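Long-range contacts in malate dehydrogenase (Naegleria fowleri, PDB 6UM4), which probably catalyses the reversible, NAD(P)-dependent oxidation of malate to oxaloacetate: residues I240-I245 against P359-Y364; A247-D252 against S355-S360; D287-T292 against P391-S396; R368-S373 against K405-E410. One frame throughout, in Å; residues are numbered along the deposited sequence.

Contact 1: residues I240-I245 against P359-Y364; sequences IPPENI and PSRGQY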
loop_
_atom_site.group_PDB
_atom_site.type_symbol
_atom_site.label_atom_id
_atom_site.label_comp_id
_atom_site.label_asym_id
_atom_site.label_seq_id
_atom_site.Cartn_x
_atom_site.Cartn_y
_atom_site.Cartn_z
ATOM N N ILE A 240 -11.165 23.179 -18.460
ATOM C CA ILE A 240 -11.184 22.597 -17.125
ATOM C C ILE A 240 -11.196 23.733 -16.105
ATOM O O ILE A 240 -10.285 24.579 -16.126
ATOM C CB ILE A 240 -9.995 21.662 -16.906
ATOM C CG1 ILE A 240 -10.140 20.416 -17.806
ATOM C CG2 ILE A 240 -9.873 21.338 -15.419
ATOM C CD1 ILE A 240 -9.027 19.375 -17.638
ATOM N N PRO A 241 -12.190 23.799 -15.222
ATOM C CA PRO A 241 -12.175 24.774 -14.143
ATOM C C PRO A 241 -10.882 24.688 -13.359
ATOM O O PRO A 241 -10.456 23.591 -12.956
ATOM C CB PRO A 241 -13.381 24.373 -13.284
ATOM C CG PRO A 241 -14.278 23.633 -14.232
ATOM C CD PRO A 241 -13.366 22.919 -15.161
ATOM N N PRO A 242 -10.199 25.819 -13.173
ATOM C CA PRO A 242 -8.884 25.780 -12.517
ATOM C C PRO A 242 -8.907 25.106 -11.163
ATOM O O PRO A 242 -7.912 24.480 -10.790
ATOM C CB PRO A 242 -8.503 27.260 -12.435
ATOM C CG PRO A 242 -9.203 27.866 -13.706
ATOM C CD PRO A 242 -10.522 27.149 -13.731
ATOM N N GLU A 243 -10.017 25.194 -10.425
ATOM C CA GLU A 243 -10.109 24.563 -9.112
ATOM C C GLU A 243 -10.109 23.037 -9.183
ATOM O O GLU A 243 -9.929 22.381 -8.150
ATOM C CB GLU A 243 -11.364 25.045 -8.386
ATOM C CG GLU A 243 -11.168 26.351 -7.646
ATOM C CD GLU A 243 -11.091 27.546 -8.570
ATOM O OE1 GLU A 243 -11.440 27.397 -9.768
ATOM O OE2 GLU A 243 -10.672 28.630 -8.092
ATOM N N ASN A 244 -10.376 22.460 -10.353
ATOM C CA ASN A 244 -10.342 21.008 -10.503
ATOM C C ASN A 244 -8.937 20.456 -10.736
ATOM O O ASN A 244 -8.791 19.244 -10.918
ATOM C CB ASN A 244 -11.274 20.579 -11.657
ATOM C CG ASN A 244 -12.738 20.731 -11.300
ATOM O OD1 ASN A 244 -13.074 20.964 -10.144
ATOM N ND2 ASN A 244 -13.606 20.623 -12.277
ATOM N N ILE A 245 -7.912 21.306 -10.766
ATOM C CA ILE A 245 -6.521 20.884 -10.899
ATOM C C ILE A 245 -5.757 21.416 -9.699
ATOM O O ILE A 245 -5.615 22.636 -9.551
ATOM C CB ILE A 245 -5.893 21.406 -12.202
ATOM C CG1 ILE A 245 -6.723 20.981 -13.416
ATOM C CG2 ILE A 245 -4.440 20.966 -12.315
ATOM C CD1 ILE A 245 -6.149 21.480 -14.733
ATOM N N PRO A 359 -5.457 27.020 -7.259
ATOM C CA PRO A 359 -5.346 28.309 -7.960
ATOM C C PRO A 359 -5.732 29.453 -7.041
ATOM O O PRO A 359 -6.796 29.445 -6.410
ATOM C CB PRO A 359 -6.325 28.177 -9.140
ATOM C CG PRO A 359 -7.273 27.091 -8.731
ATOM C CD PRO A 359 -6.416 26.123 -7.927
ATOM N N SER A 360 -4.866 30.450 -6.976
ATOM C CA SER A 360 -5.165 31.624 -6.171
ATOM C C SER A 360 -6.223 32.486 -6.856
ATOM O O SER A 360 -6.046 32.930 -7.999
ATOM C CB SER A 360 -3.897 32.431 -5.934
ATOM O OG SER A 360 -4.213 33.660 -5.322
ATOM N N ARG A 361 -7.338 32.704 -6.161
ATOM C CA ARG A 361 -8.285 33.761 -6.485
ATOM C C ARG A 361 -8.105 34.973 -5.570
ATOM O O ARG A 361 -9.061 35.711 -5.312
ATOM C CB ARG A 361 -9.717 33.232 -6.405
ATOM C CG ARG A 361 -10.000 31.971 -7.249
ATOM C CD ARG A 361 -9.946 32.270 -8.755
ATOM N NE ARG A 361 -10.345 31.123 -9.582
ATOM C CZ ARG A 361 -10.497 31.154 -10.906
ATOM N NH1 ARG A 361 -10.459 32.306 -11.560
ATOM N NH2 ARG A 361 -10.848 30.054 -11.562
ATOM N N GLY A 362 -6.896 35.185 -5.055
ATOM C CA GLY A 362 -6.631 36.305 -4.171
ATOM C C GLY A 362 -6.966 36.094 -2.716
ATOM O O GLY A 362 -6.951 37.063 -1.958
ATOM N N GLN A 363 -7.241 34.858 -2.291
ATOM C CA GLN A 363 -7.448 34.575 -0.878
ATOM C C GLN A 363 -6.281 35.099 -0.058
ATOM O O GLN A 363 -5.119 34.931 -0.435
ATOM C CB GLN A 363 -7.606 33.065 -0.654
ATOM C CG GLN A 363 -8.838 32.428 -1.298
ATOM C CD GLN A 363 -8.570 31.877 -2.681
ATOM O OE1 GLN A 363 -7.635 32.299 -3.359
ATOM N NE2 GLN A 363 -9.360 30.873 -3.086
ATOM N N TYR A 364 -6.601 35.768 1.049
ATOM C CA TYR A 364 -5.599 36.355 1.940
ATOM C C TYR A 364 -4.639 37.296 1.198
ATOM O O TYR A 364 -3.487 37.482 1.596
ATOM C CB TYR A 364 -4.863 35.247 2.713
ATOM C CG TYR A 364 -5.844 34.556 3.639
ATOM C CD1 TYR A 364 -6.244 35.167 4.822
ATOM C CD2 TYR A 364 -6.421 33.344 3.305
ATOM C CE1 TYR A 364 -7.173 34.582 5.661
ATOM C CE2 TYR A 364 -7.356 32.744 4.135
ATOM C CZ TYR A 364 -7.721 33.367 5.315
ATOM O OH TYR A 364 -8.657 32.797 6.152
HETATM O O HOH W 1 -9.275 29.059 -5.536
#
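At the seam between the NAD-binding Rossmann domain and the C-terminal alpha/beta domain, Arg-361 meets Glu-243 in a side-on, two-bond salt bridge. Arg-361 NE donates to Glu-243 OE2 at 2.9 Å with an N-H...O angle of 173°, and Arg-361 NH2 to Glu-243 OE1 at 3.3 Å, just as straight. Both oxygens use their syn lone pairs, and the carboxylate and guanidinium planes lie only 7° apart, a near-coplanar pairing that should fix the rotation of both groups. Glu-243 gets there by bending at chi2 (74°), which folds CD back from an extended course. The glutamate is in the middle of the short 3-10 turn 242-244 that leads into strand 245-247, the last strand of the parallel Rossmann sheet; Arg-361 follows strand 353-359 in the C-terminal domain. Beside the salt bridge, Pro-359 CG rests 3.4 Å from the Pro-242 carbonyl O and 3.9 Å from CB of the Pro-242 ring. The Pro-242 ring crosses the arginine chain at about a right angle, with Pro-242 CG 3.5 Å from Arg-361 NH2. A water donates to both Glu-243 OE2 and Pro-359 O and accepts from Gln-363 NE2, while Trp-371 packs against both prolines.

Contact 2: residues A247-D252 against S355-S360; sequences AMTRLD and SMAIPS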
loop_
_atom_site.group_PDB
_atom_site.type_symbol
_atom_site.label_atom_id
_atom_site.label_comp_id
_atom_site.label_asym_id
_atom_site.label_seq_id
_atom_site.Cartn_x
_atom_site.Cartn_y
_atom_site.Cartn_z
ATOM N N ALA A 247 -2.246 20.805 -6.815
ATOM C CA ALA A 247 -0.943 20.220 -6.574
ATOM C C ALA A 247 -0.892 19.723 -5.127
ATOM O O ALA A 247 -1.606 20.235 -4.260
ATOM C CB ALA A 247 0.161 21.244 -6.860
ATOM N N MET A 248 -0.066 18.706 -4.864
ATOM C CA MET A 248 -0.114 18.012 -3.577
ATOM C C MET A 248 0.850 18.603 -2.551
ATOM O O MET A 248 2.074 18.515 -2.712
ATOM C CB MET A 248 0.204 16.531 -3.736
ATOM C CG MET A 248 -0.176 15.795 -2.473
ATOM S SD MET A 248 0.016 14.017 -2.574
ATOM C CE MET A 248 1.818 13.938 -2.548
ATOM N N THR A 249 0.303 19.155 -1.468
ATOM C CA THR A 249 1.079 19.488 -0.273
ATOM C C THR A 249 0.643 18.650 0.919
ATOM O O THR A 249 1.033 18.933 2.063
ATOM C CB THR A 249 0.935 20.968 0.059
ATOM O OG1 THR A 249 -0.459 21.288 0.107
ATOM C CG2 THR A 249 1.597 21.792 -1.024
ATOM N N ARG A 250 -0.191 17.638 0.667
ATOM C CA ARG A 250 -0.755 16.842 1.738
ATOM C C ARG A 250 0.329 16.112 2.500
ATOM O O ARG A 250 0.147 15.798 3.676
ATOM C CB ARG A 250 -1.765 15.844 1.156
ATOM C CG ARG A 250 -2.514 15.000 2.189
ATOM C CD ARG A 250 -3.074 15.888 3.297
ATOM N NE ARG A 250 -3.901 15.123 4.212
ATOM C CZ ARG A 250 -5.195 14.879 4.038
ATOM N NH1 ARG A 250 -5.834 15.354 2.969
ATOM N NH2 ARG A 250 -5.847 14.137 4.935
ATOM N N LEU A 251 1.458 15.811 1.845
ATOM C CA LEU A 251 2.520 15.104 2.546
ATOM C C LEU A 251 3.252 16.049 3.496
ATOM O O LEU A 251 3.573 15.673 4.631
ATOM C CB LEU A 251 3.486 14.447 1.559
ATOM C CG LEU A 251 4.578 13.663 2.290
ATOM C CD1 LEU A 251 3.977 12.540 3.136
ATOM C CD2 LEU A 251 5.705 13.159 1.385
ATOM N N ASP A 252 3.526 17.280 3.051
ATOM C CA ASP A 252 4.016 18.299 3.974
ATOM C C ASP A 252 3.067 18.433 5.159
ATOM O O ASP A 252 3.488 18.442 6.328
ATOM C CB ASP A 252 4.186 19.642 3.266
ATOM C CG ASP A 252 5.020 19.553 1.982
ATOM O OD1 ASP A 252 6.152 19.026 1.989
ATOM O OD2 ASP A 252 4.561 20.094 0.953
ATOM N N SER A 355 -4.464 20.711 3.722
ATOM C CA SER A 355 -3.709 21.567 2.819
ATOM C C SER A 355 -3.794 21.015 1.404
ATOM O O SER A 355 -3.647 19.810 1.193
ATOM C CB SER A 355 -2.246 21.688 3.246
ATOM O OG SER A 355 -2.114 22.270 4.537
ATOM N N MET A 356 -4.046 21.910 0.455
ATOM C CA MET A 356 -4.015 21.673 -0.978
ATOM C C MET A 356 -3.416 22.910 -1.630
ATOM O O MET A 356 -3.692 24.027 -1.186
ATOM C CB MET A 356 -5.428 21.436 -1.548
ATOM C CG MET A 356 -6.156 20.191 -0.973
ATOM S SD MET A 356 -7.903 20.118 -1.472
ATOM C CE MET A 356 -7.771 19.500 -3.155
ATOM N N ALA A 357 -2.585 22.714 -2.661
ATOM C CA ALA A 357 -2.094 23.806 -3.505
ATOM C C ALA A 357 -3.115 24.074 -4.606
ATOM O O ALA A 357 -3.307 23.236 -5.497
ATOM C CB ALA A 357 -0.734 23.462 -4.105
ATOM N N ILE A 358 -3.738 25.247 -4.573
ATOM C CA ILE A 358 -4.922 25.508 -5.392
ATOM C C ILE A 358 -4.702 26.801 -6.174
ATOM O O ILE A 358 -3.827 27.611 -5.823
ATOM C CB ILE A 358 -6.195 25.586 -4.516
ATOM C CG1 ILE A 358 -6.182 26.885 -3.696
ATOM C CG2 ILE A 358 -6.257 24.396 -3.540
ATOM C CD1 ILE A 358 -7.373 27.059 -2.782
ATOM N N PRO A 359 -5.457 27.020 -7.259
ATOM C CA PRO A 359 -5.346 28.309 -7.960
ATOM C C PRO A 359 -5.732 29.453 -7.041
ATOM O O PRO A 359 -6.796 29.445 -6.410
ATOM C CB PRO A 359 -6.325 28.177 -9.140
ATOM C CG PRO A 359 -7.273 27.091 -8.731
ATOM C CD PRO A 359 -6.416 26.123 -7.927
ATOM N N SER A 360 -4.866 30.450 -6.976
ATOM C CA SER A 360 -5.165 31.624 -6.171
ATOM C C SER A 360 -6.223 32.486 -6.856
ATOM O O SER A 360 -6.046 32.930 -7.999
ATOM C CB SER A 360 -3.897 32.431 -5.934
ATOM O OG SER A 360 -4.213 33.660 -5.322
HETATM O O HOH W 2 -2.071 18.489 -0.968
HETATM O O HOH W 3 -5.173 17.272 0.995
#
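With OG1 set between the backbone N and the carbonyl carbon (chi1 52°), Thr-249 turns its hydroxyl onto Ser-355: Thr-249 OG1 lies 3.6 Å from both Ser-355 C and Ser-355 CB. Ser-355 holds OG anti to its own carbonyl carbon, where it bonds Ile-276 N and His-253 ND1 and not Thr-249, whose OG1 is paired with Ser-373 OG. Two residues earlier the backbones join directly: Ala-247 N donates to Ala-357 O at 3.0 Å and nearly straight (170°), and Ala-357 N returns a bond to Ala-247 O at 3.1 Å, bent to 152°. This single antiparallel, hydrogen-bonded pair couples the last strand of the Rossmann sheet, 245-247, to strand 353-359 of the C-terminal domain, and the methyls of Ala-247 and Ala-357 touch, CB to CB, at 3.6 Å. Beyond it the chain enters helix 250-264. There Arg-250 NH1 donates to a water at 2.8 Å that in turn donates to Ser-355 O at 3.0 Å; the water lies in the guanidinium plane. Salt bridges to Asp-345 and Asp-254 hold the arginine. On the same helix, Asp-252 OD2 is hydrogen-bonded to His-280 ND1, consistent with the Asp-His pair of lactate and malate dehydrogenases.

Contact 3: residues D287-T292 against P391-S396; sequences DLSFTT and PINSFS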
loop_
_atom_site.group_PDB
_atom_site.type_symbol
_atom_site.label_atom_id
_atom_site.label_comp_id
_atom_site.label_asym_id
_atom_site.label_seq_id
_atom_site.Cartn_x
_atom_site.Cartn_y
_atom_site.Cartn_z
ATOM N N ASP A 287 2.074 26.124 9.226
ATOM C CA ASP A 287 1.469 27.184 10.024
ATOM C C ASP A 287 0.785 26.565 11.236
ATOM O O ASP A 287 -0.224 25.865 11.092
ATOM C CB ASP A 287 0.485 27.989 9.171
ATOM C CG ASP A 287 -0.065 29.220 9.894
ATOM O OD1 ASP A 287 0.364 29.506 11.033
ATOM O OD2 ASP A 287 -0.914 29.916 9.300
ATOM N N LEU A 288 1.346 26.815 12.425
ATOM C CA LEU A 288 0.765 26.399 13.693
ATOM C C LEU A 288 -0.061 27.498 14.347
ATOM O O LEU A 288 -0.538 27.304 15.470
ATOM C CB LEU A 288 1.862 25.958 14.678
ATOM C CG LEU A 288 2.503 24.586 14.405
ATOM C CD1 LEU A 288 3.664 24.265 15.338
ATOM C CD2 LEU A 288 1.450 23.507 14.465
ATOM N N SER A 289 -0.261 28.636 13.671
ATOM C CA SER A 289 -0.847 29.797 14.347
ATOM C C SER A 289 -2.216 29.491 14.939
ATOM O O SER A 289 -2.602 30.111 15.931
ATOM C CB SER A 289 -0.978 30.996 13.399
ATOM O OG SER A 289 0.250 31.327 12.774
ATOM N N PHE A 290 -2.982 28.577 14.335
ATOM C CA PHE A 290 -4.347 28.311 14.779
ATOM C C PHE A 290 -4.531 26.922 15.370
ATOM O O PHE A 290 -5.660 26.540 15.698
ATOM C CB PHE A 290 -5.307 28.517 13.606
ATOM C CG PHE A 290 -5.012 29.752 12.800
ATOM C CD1 PHE A 290 -5.382 31.004 13.263
ATOM C CD2 PHE A 290 -4.344 29.661 11.586
ATOM C CE1 PHE A 290 -5.100 32.145 12.520
ATOM C CE2 PHE A 290 -4.059 30.800 10.839
ATOM C CZ PHE A 290 -4.438 32.038 11.305
ATOM N N THR A 291 -3.457 26.157 15.504
ATOM C CA THR A 291 -3.573 24.744 15.824
ATOM C C THR A 291 -4.046 24.537 17.258
ATOM O O THR A 291 -3.662 25.276 18.171
ATOM C CB THR A 291 -2.232 24.060 15.579
ATOM O OG1 THR A 291 -1.808 24.349 14.235
ATOM C CG2 THR A 291 -2.353 22.538 15.744
ATOM N N THR A 292 -4.897 23.527 17.455
ATOM C CA THR A 292 -5.325 23.158 18.798
ATOM C C THR A 292 -5.037 21.683 19.045
ATOM O O THR A 292 -4.914 20.881 18.120
ATOM C CB THR A 292 -6.814 23.449 19.038
ATOM O OG1 THR A 292 -7.605 22.670 18.134
ATOM C CG2 THR A 292 -7.115 24.922 18.853
ATOM N N PRO A 391 -6.953 35.611 11.017
ATOM C CA PRO A 391 -6.047 36.757 11.189
ATOM C C PRO A 391 -4.607 36.317 10.961
ATOM O O PRO A 391 -4.115 35.395 11.614
ATOM C CB PRO A 391 -6.287 37.181 12.644
ATOM C CG PRO A 391 -6.699 35.924 13.327
ATOM C CD PRO A 391 -7.414 35.060 12.302
ATOM N N ILE A 392 -3.933 36.975 10.025
ATOM C CA ILE A 392 -2.577 36.613 9.627
ATOM C C ILE A 392 -1.607 37.548 10.335
ATOM O O ILE A 392 -1.569 38.741 10.037
ATOM C CB ILE A 392 -2.402 36.692 8.105
ATOM C CG1 ILE A 392 -3.430 35.809 7.393
ATOM C CG2 ILE A 392 -1.014 36.245 7.710
ATOM C CD1 ILE A 392 -3.406 34.360 7.846
ATOM N N ASN A 393 -0.795 37.019 11.249
ATOM C CA ASN A 393 0.177 37.873 11.914
ATOM C C ASN A 393 1.405 38.110 11.043
ATOM O O ASN A 393 1.577 37.526 9.972
ATOM C CB ASN A 393 0.622 37.294 13.258
ATOM C CG ASN A 393 1.189 35.890 13.151
ATOM O OD1 ASN A 393 2.054 35.582 12.310
ATOM N ND2 ASN A 393 0.766 35.043 14.080
ATOM N N SER A 394 2.283 38.970 11.552
ATOM C CA SER A 394 3.429 39.441 10.784
ATOM C C SER A 394 4.443 38.330 10.550
ATOM O O SER A 394 5.102 38.296 9.504
ATOM C CB SER A 394 4.081 40.620 11.512
ATOM O OG SER A 394 5.432 40.761 11.114
ATOM N N PHE A 395 4.616 37.432 11.521
ATOM C CA PHE A 395 5.505 36.304 11.281
ATOM C C PHE A 395 4.953 35.413 10.182
ATOM O O PHE A 395 5.693 34.985 9.288
ATOM C CB PHE A 395 5.704 35.479 12.543
ATOM C CG PHE A 395 6.510 34.241 12.314
ATOM C CD1 PHE A 395 7.850 34.333 11.957
ATOM C CD2 PHE A 395 5.932 32.985 12.418
ATOM C CE1 PHE A 395 8.613 33.198 11.737
ATOM C CE2 PHE A 395 6.689 31.849 12.205
ATOM C CZ PHE A 395 8.027 31.949 11.852
ATOM N N SER A 396 3.649 35.140 10.227
ATOM C CA SER A 396 3.028 34.353 9.165
ATOM C C SER A 396 3.088 35.086 7.829
ATOM O O SER A 396 3.366 34.471 6.794
ATOM C CB SER A 396 1.583 34.015 9.523
ATOM O OG SER A 396 1.524 33.127 10.612
HETATM O O HOH W 4 -1.204 32.300 10.171
#
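The Phe-290 ring offers its edge to the 391-396 segment: near the ring plane, CZ lies 3.4 Å from the Pro-391 carbonyl O and 4.3 Å from Ile-392 CD1. On one face, Ser-289 CB sits 3.9 Å above the ring centre. Pro-391 CD packs on Phe-290 CE1 at 3.7 Å, the two side chains sliding past each other in opposite directions. The polar half sets an Asx turn against a helix N-cap. With Asp-287 CG anti to the backbone N (chi1 -173°), OD1 accepts from Ser-289 N, the donor 45° out of the carboxylate plane, and a type I turn spans Leu-288 to Thr-291. Asn-393, at the N-cap of helix 394-414, accepts from Ser-396 N through OD1 at 2.7 Å, nearly along the C=O axis. The hydroxyls of Ser-289 and Ser-396 stand OG to OG at 3.1 Å. Tyr-285 OH is hydrogen-bonded to Ser-396 OG, and a water that donates to Asp-287 OD2 at 2.6 Å is bonded to Ser-396 OG at 2.9 Å. Trp-277 NE1 also donates to Asp-287 OD2. The connection between strands 285-287 and 292-293, which pair on the two sides of strand 271-277, lies against the N-terminal end of helix 394-414.

Contact 4: residues R368-S373 against K405-E410; sequences RGIWCS and KELIEE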
loop_
_atom_site.group_PDB
_atom_site.type_symbol
_atom_site.label_atom_id
_atom_site.label_comp_id
_atom_site.label_asym_id
_atom_site.label_seq_id
_atom_site.Cartn_x
_atom_site.Cartn_y
_atom_site.Cartn_z
ATOM N N ARG A 368 -2.775 36.461 -7.804
ATOM C CA ARG A 368 -3.528 35.576 -8.682
ATOM C C ARG A 368 -2.605 34.938 -9.723
ATOM O O ARG A 368 -1.512 35.423 -10.019
ATOM C CB ARG A 368 -4.661 36.364 -9.373
ATOM C CG ARG A 368 -5.485 37.240 -8.394
ATOM C CD ARG A 368 -6.572 38.086 -9.061
ATOM N NE ARG A 368 -7.804 37.330 -9.312
ATOM C CZ ARG A 368 -8.954 37.507 -8.661
ATOM N NH1 ARG A 368 -10.014 36.763 -8.966
ATOM N NH2 ARG A 368 -9.048 38.432 -7.709
ATOM N N GLY A 369 -3.058 33.834 -10.284
ATOM C CA GLY A 369 -2.308 33.192 -11.341
ATOM C C GLY A 369 -1.243 32.212 -10.875
ATOM O O GLY A 369 -0.598 31.580 -11.721
ATOM N N ILE A 370 -1.018 32.074 -9.572
ATOM C CA ILE A 370 -0.128 31.040 -9.063
ATOM C C ILE A 370 -0.979 30.024 -8.329
ATOM O O ILE A 370 -2.082 30.328 -7.849
ATOM C CB ILE A 370 0.976 31.563 -8.115
ATOM C CG1 ILE A 370 0.354 32.355 -6.973
ATOM C CG2 ILE A 370 2.017 32.374 -8.866
ATOM C CD1 ILE A 370 1.325 32.600 -5.841
ATOM N N TRP A 371 -0.447 28.807 -8.229
ATOM C CA TRP A 371 -1.025 27.786 -7.374
ATOM C C TRP A 371 -0.325 27.856 -6.024
ATOM O O TRP A 371 0.908 27.881 -5.950
ATOM C CB TRP A 371 -0.881 26.394 -7.990
ATOM C CG TRP A 371 -2.102 25.900 -8.735
ATOM C CD1 TRP A 371 -2.824 24.771 -8.467
ATOM C CD2 TRP A 371 -2.735 26.520 -9.865
ATOM N NE1 TRP A 371 -3.863 24.659 -9.350
ATOM C CE2 TRP A 371 -3.826 25.704 -10.230
ATOM C CE3 TRP A 371 -2.471 27.668 -10.607
ATOM C CZ2 TRP A 371 -4.674 26.007 -11.315
ATOM C CZ3 TRP A 371 -3.318 27.984 -11.684
ATOM C CH2 TRP A 371 -4.405 27.153 -12.017
ATOM N N CYS A 372 -1.114 27.921 -4.967
ATOM C CA CYS A 372 -0.573 28.200 -3.654
ATOM C C CYS A 372 -1.329 27.378 -2.641
ATOM O O CYS A 372 -2.562 27.394 -2.644
ATOM C CB CYS A 372 -0.702 29.686 -3.341
ATOM S SG CYS A 372 -0.081 30.155 -1.731
ATOM N N SER A 373 -0.589 26.696 -1.769
ATOM C CA SER A 373 -1.190 25.884 -0.722
ATOM C C SER A 373 -1.843 26.779 0.320
ATOM O O SER A 373 -1.311 27.839 0.685
ATOM C CB SER A 373 -0.122 24.992 -0.079
ATOM O OG SER A 373 -0.658 24.036 0.828
ATOM N N LYS A 405 6.901 34.650 -3.248
ATOM C CA LYS A 405 8.011 35.136 -4.053
ATOM C C LYS A 405 8.631 34.011 -4.874
ATOM O O LYS A 405 8.976 34.202 -6.043
ATOM C CB LYS A 405 9.047 35.791 -3.147
ATOM C CG LYS A 405 10.197 36.472 -3.858
ATOM C CD LYS A 405 11.093 37.178 -2.834
ATOM C CE LYS A 405 12.189 37.977 -3.515
ATOM N NZ LYS A 405 13.135 37.085 -4.233
ATOM N N GLU A 406 8.808 32.838 -4.274
ATOM C CA GLU A 406 9.388 31.738 -5.027
ATOM C C GLU A 406 8.448 31.263 -6.120
ATOM O O GLU A 406 8.880 30.976 -7.239
ATOM C CB GLU A 406 9.721 30.583 -4.096
ATOM C CG GLU A 406 10.393 29.459 -4.812
ATOM C CD GLU A 406 10.668 28.306 -3.890
ATOM O OE1 GLU A 406 9.715 27.809 -3.246
ATOM O OE2 GLU A 406 11.847 27.919 -3.805
ATOM N N LEU A 407 7.155 31.188 -5.810
ATOM C CA LEU A 407 6.177 30.781 -6.808
ATOM C C LEU A 407 6.150 31.759 -7.975
ATOM O O LEU A 407 6.069 31.351 -9.139
ATOM C CB LEU A 407 4.795 30.683 -6.158
ATOM C CG LEU A 407 4.544 29.478 -5.246
ATOM C CD1 LEU A 407 3.313 29.692 -4.373
ATOM C CD2 LEU A 407 4.379 28.210 -6.096
ATOM N N ILE A 408 6.235 33.054 -7.689
ATOM C CA ILE A 408 6.254 34.025 -8.779
ATOM C C ILE A 408 7.507 33.847 -9.631
ATOM O O ILE A 408 7.453 33.928 -10.866
ATOM C CB ILE A 408 6.128 35.461 -8.226
ATOM C CG1 ILE A 408 4.711 35.661 -7.675
ATOM C CG2 ILE A 408 6.415 36.476 -9.324
ATOM C CD1 ILE A 408 4.508 36.921 -6.912
ATOM N N GLU A 409 8.656 33.599 -8.992
ATOM C CA GLU A 409 9.882 33.397 -9.760
ATOM C C GLU A 409 9.775 32.149 -10.621
ATOM O O GLU A 409 10.201 32.145 -11.780
ATOM C CB GLU A 409 11.095 33.315 -8.830
ATOM N N GLU A 410 9.178 31.089 -10.082
ATOM C CA GLU A 410 8.977 29.883 -10.873
ATOM C C GLU A 410 8.095 30.169 -12.084
ATOM O O GLU A 410 8.401 29.736 -13.199
ATOM C CB GLU A 410 8.374 28.791 -9.995
ATOM C CG GLU A 410 9.375 28.242 -8.978
ATOM C CD GLU A 410 8.887 27.011 -8.211
ATOM O OE1 GLU A 410 7.887 26.367 -8.619
ATOM O OE2 GLU A 410 9.505 26.711 -7.166
#
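Leu-407 and Ile-370 cross their side chains at about a right angle where the long C-terminal helix 394-414 packs on the start of strand 371-380, the middle strand of the three-stranded antiparallel sheet in the alpha/beta C-terminal domain. The leucine carries this contact: it points from the helix toward the strand, chi1 -74° sets CG anti to the carbonyl carbon, and both its methyls reach the backbone there. Leu-407 CD1 lies 3.4 Å and CD2 3.5 Å from Trp-371 O, so the fork of the leucine straddles that carbonyl oxygen. The oxygen's polar need is met by Asn-227 ND2 of helix 226-235, which also touches Leu-407.

Ile-370 meets the leucine with its longer branch. Its CG1 stands between the backbone N and the carbonyl carbon (chi1 55°), and CD1 beyond it rests 3.8 Å from Leu-407 CD1 and 4.0 Å from Leu-407 CB. The short branch turns toward the next helical residue, with CG2 4.4 Å from Ile-408 CG1, at the more open border of the contact. The Trp-371 indole heads the other way: it packs on helix 226-235 and donates from NE1 to Ile-245 O, and it is the backbone O of Trp-371 that meets Leu-407. No hydrogen bond links the two segments; the side-chain contacts are apolar, around one backbone carbonyl, although Gly-369 O, just before Ile-370, bonds Lys-411 NZ one residue past 405-410. Cys-372 also touches the leucine through its methylene, CB to Leu-407 CD1 at 4.1 Å.

From the N terminus, 240-245 and 247-252 open contacts 1 and 2 in close succession, at the passage from the Rossmann sheet into the C-terminal domain. Before either closes, 287-292 opens contact 3. Residues 355-360 then close contact 2 and the overlapping 359-364 closes contact 1, so the loop of contact 2 lies almost wholly within that of contact 1. Contact 4 opens afterwards at 368-373, in series with both. Contact 3 closes at 391-396, before contact 4 does at 405-410, and so crosses all the others. Contacts 1 and 2 join the two domains; contacts 3 and 4 share helix 394-414. Ser-360 N to Ile-370 O links contacts 1 and 2 to contact 4.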